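Local coordinates for protein peptide ABC transporter permease (Staphylococcus hominis, PDB 6EXS) that probably imports peptides across the bacterial membrane as a POT-family transporter, among them thioalcohol-conjugated peptides that are precursors of axillary malodour, at residues Asp82-Thr87 with Asn213-Glu218. Residues are numbered along the deposited sequence; the frame is centred on the assembly and turned at random.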
loop_
_atom_site.group_PDB
_atom_site.type_symbol
_atom_site.label_atom_id
_atom_site.label_comp_id
_atom_site.label_asym_id
_atom_site.label_seq_id
_atom_site.Cartn_x
_atom_site.Cartn_y
_atom_site.Cartn_z
ATOM N N ASP A 82 -13.561 4.084 -15.290
ATOM C CA ASP A 82 -14.578 5.130 -15.337
ATOM C C ASP A 82 -14.914 5.611 -16.731
ATOM O O ASP A 82 -16.042 6.032 -16.957
ATOM C CB ASP A 82 -14.162 6.322 -14.459
ATOM C CG ASP A 82 -15.297 7.281 -14.171
ATOM O OD1 ASP A 82 -16.104 6.986 -13.268
ATOM O OD2 ASP A 82 -15.385 8.323 -14.863
ATOM N N ARG A 83 -13.941 5.570 -17.657
ATOM C CA ARG A 83 -14.128 6.109 -19.000
ATOM C C ARG A 83 -14.071 5.093 -20.152
ATOM O O ARG A 83 -14.502 5.440 -21.258
ATOM C CB ARG A 83 -13.118 7.249 -19.253
ATOM C CG ARG A 83 -13.090 8.300 -18.139
ATOM C CD ARG A 83 -12.998 9.717 -18.642
ATOM N NE ARG A 83 -14.187 10.084 -19.409
ATOM C CZ ARG A 83 -14.335 11.226 -20.067
ATOM N NH1 ARG A 83 -13.370 12.135 -20.054
ATOM N NH2 ARG A 83 -15.438 11.459 -20.760
ATOM N N ILE A 84 -13.561 3.862 -19.922
ATOM C CA ILE A 84 -13.373 2.888 -21.002
ATOM C C ILE A 84 -14.030 1.517 -20.769
ATOM O O ILE A 84 -14.878 1.134 -21.563
ATOM C CB ILE A 84 -11.837 2.732 -21.332
ATOM C CG1 ILE A 84 -11.207 4.072 -21.775
ATOM C CG2 ILE A 84 -11.569 1.620 -22.378
ATOM C CD1 ILE A 84 -9.683 4.132 -21.718
ATOM N N THR A 85 -13.587 0.747 -19.755
ATOM C CA THR A 85 -14.013 -0.649 -19.532
ATOM C C THR A 85 -15.144 -0.914 -18.532
ATOM O O THR A 85 -15.796 -1.954 -18.615
ATOM C CB THR A 85 -12.798 -1.500 -19.075
ATOM O OG1 THR A 85 -12.436 -1.112 -17.748
ATOM C CG2 THR A 85 -11.586 -1.377 -20.007
ATOM N N GLY A 86 -15.292 -0.035 -17.552
ATOM C CA GLY A 86 -16.182 -0.257 -16.428
ATOM C C GLY A 86 -15.305 -0.834 -15.342
ATOM O O GLY A 86 -14.152 -1.186 -15.611
ATOM N N THR A 87 -15.810 -0.940 -14.115
ATOM C CA THR A 87 -15.001 -1.450 -13.004
ATOM C C THR A 87 -14.810 -2.966 -13.092
ATOM O O THR A 87 -13.749 -3.451 -12.705
ATOM C CB THR A 87 -15.545 -0.975 -11.652
ATOM O OG1 THR A 87 -16.912 -1.354 -11.542
ATOM C CG2 THR A 87 -15.433 0.537 -11.479
ATOM N N ASN A 213 -18.599 7.477 -17.093
ATOM C CA ASN A 213 -18.414 8.618 -17.980
ATOM C C ASN A 213 -17.652 8.160 -19.232
ATOM O O ASN A 213 -16.451 8.428 -19.313
ATOM C CB ASN A 213 -17.676 9.750 -17.243
ATOM C CG ASN A 213 -18.365 10.204 -15.981
ATOM O OD1 ASN A 213 -18.057 9.745 -14.876
ATOM N ND2 ASN A 213 -19.327 11.103 -16.114
ATOM N N PRO A 214 -18.293 7.451 -20.208
ATOM C CA PRO A 214 -17.534 6.984 -21.385
ATOM C C PRO A 214 -17.008 8.106 -22.275
ATOM O O PRO A 214 -17.530 9.223 -22.247
ATOM C CB PRO A 214 -18.516 6.063 -22.116
ATOM C CG PRO A 214 -19.841 6.478 -21.671
ATOM C CD PRO A 214 -19.705 7.022 -20.281
ATOM N N LEU A 215 -15.945 7.811 -23.033
ATOM C CA LEU A 215 -15.285 8.773 -23.907
ATOM C C LEU A 215 -16.016 8.967 -25.234
ATOM O O LEU A 215 -16.560 8.011 -25.799
ATOM C CB LEU A 215 -13.830 8.345 -24.183
ATOM C CG LEU A 215 -12.877 8.192 -22.996
ATOM C CD1 LEU A 215 -11.697 7.370 -23.388
ATOM C CD2 LEU A 215 -12.380 9.533 -22.504
ATOM N N SER A 216 -15.982 10.207 -25.755
ATOM C CA SER A 216 -16.571 10.543 -27.050
ATOM C C SER A 216 -15.609 10.065 -28.159
ATOM O O SER A 216 -14.514 9.589 -27.842
ATOM C CB SER A 216 -16.827 12.045 -27.145
ATOM O OG SER A 216 -15.630 12.807 -27.121
ATOM N N LYS A 217 -16.011 10.174 -29.444
ATOM C CA LYS A 217 -15.174 9.765 -30.576
ATOM C C LYS A 217 -13.898 10.606 -30.641
ATOM O O LYS A 217 -12.813 10.050 -30.816
ATOM C CB LYS A 217 -15.954 9.825 -31.899
ATOM C CG LYS A 217 -17.077 8.790 -32.005
ATOM C CD LYS A 217 -16.611 7.478 -32.636
ATOM C CE LYS A 217 -17.508 6.313 -32.285
ATOM N NZ LYS A 217 -17.210 5.765 -30.933
ATOM N N GLU A 218 -14.028 11.933 -30.423
ATOM C CA GLU A 218 -12.904 12.876 -30.418
ATOM C C GLU A 218 -12.057 12.771 -29.142
ATOM O O GLU A 218 -10.861 13.060 -29.205
ATOM C CB GLU A 218 -13.344 14.327 -30.710
ATOM C CG GLU A 218 -14.353 14.921 -29.735
ATOM C CD GLU A 218 -14.608 16.414 -29.845
ATOM O OE1 GLU A 218 -15.358 16.941 -28.992
ATOM O OE2 GLU A 218 -14.058 17.062 -30.765
#
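R83 reaches across to the extended backbone of N213-L215 and binds its carbonyl groups from the edge of the guanidinium. R83 NE donates a nearly straight bond (171° at the hydrogen) to N213 O, 2.8 Å away. This oxygen lies close to the guanidinium plane, while NE stands somewhat off the carbonyl plane. R83 NH2 adds a weak bond to P214 O at 3.4 Å, and the same nitrogen forms a salt bridge with E219, on the first turn of helix 217-243. The arginine chain begins with CG beside its own backbone N (chi1 -50°) and then bends at chi2 and chi3.

Main-chain bonds run alongside. N213 N donates to D82 O at 2.9 Å. The bond from L215 N to R83 O is longer, 3.3 Å, and more bent. R83 CA-H also contacts N213 O. D82, R83 and G86 fit the DRxxG core of major facilitator motif A, between the second and third transmembrane helices; at the backbone angles of G86 a CB would jam against the carbonyl O of T85, which calls for glycine. Residues 213-216 come after helix 178-204 and lead into helix 217-243, the first of the two additional helices known from bacterial POT transporters, and the contact ties this linker to the motif A turn at the surface.

L215 supplies the van der Waals packing: its CD2 sits over the centre of one guanidinium face, 3.6 Å from R83 CZ, the two side chains crossing at about a right angle. The other methyl makes the apolar contact, L215 CD1 meeting I84 CG1 at 3.7 Å, and W79 and Y223 also touch the leucine. Just beyond, S216 is the N-cap of helix 217-243, its OG bonded to E219 N.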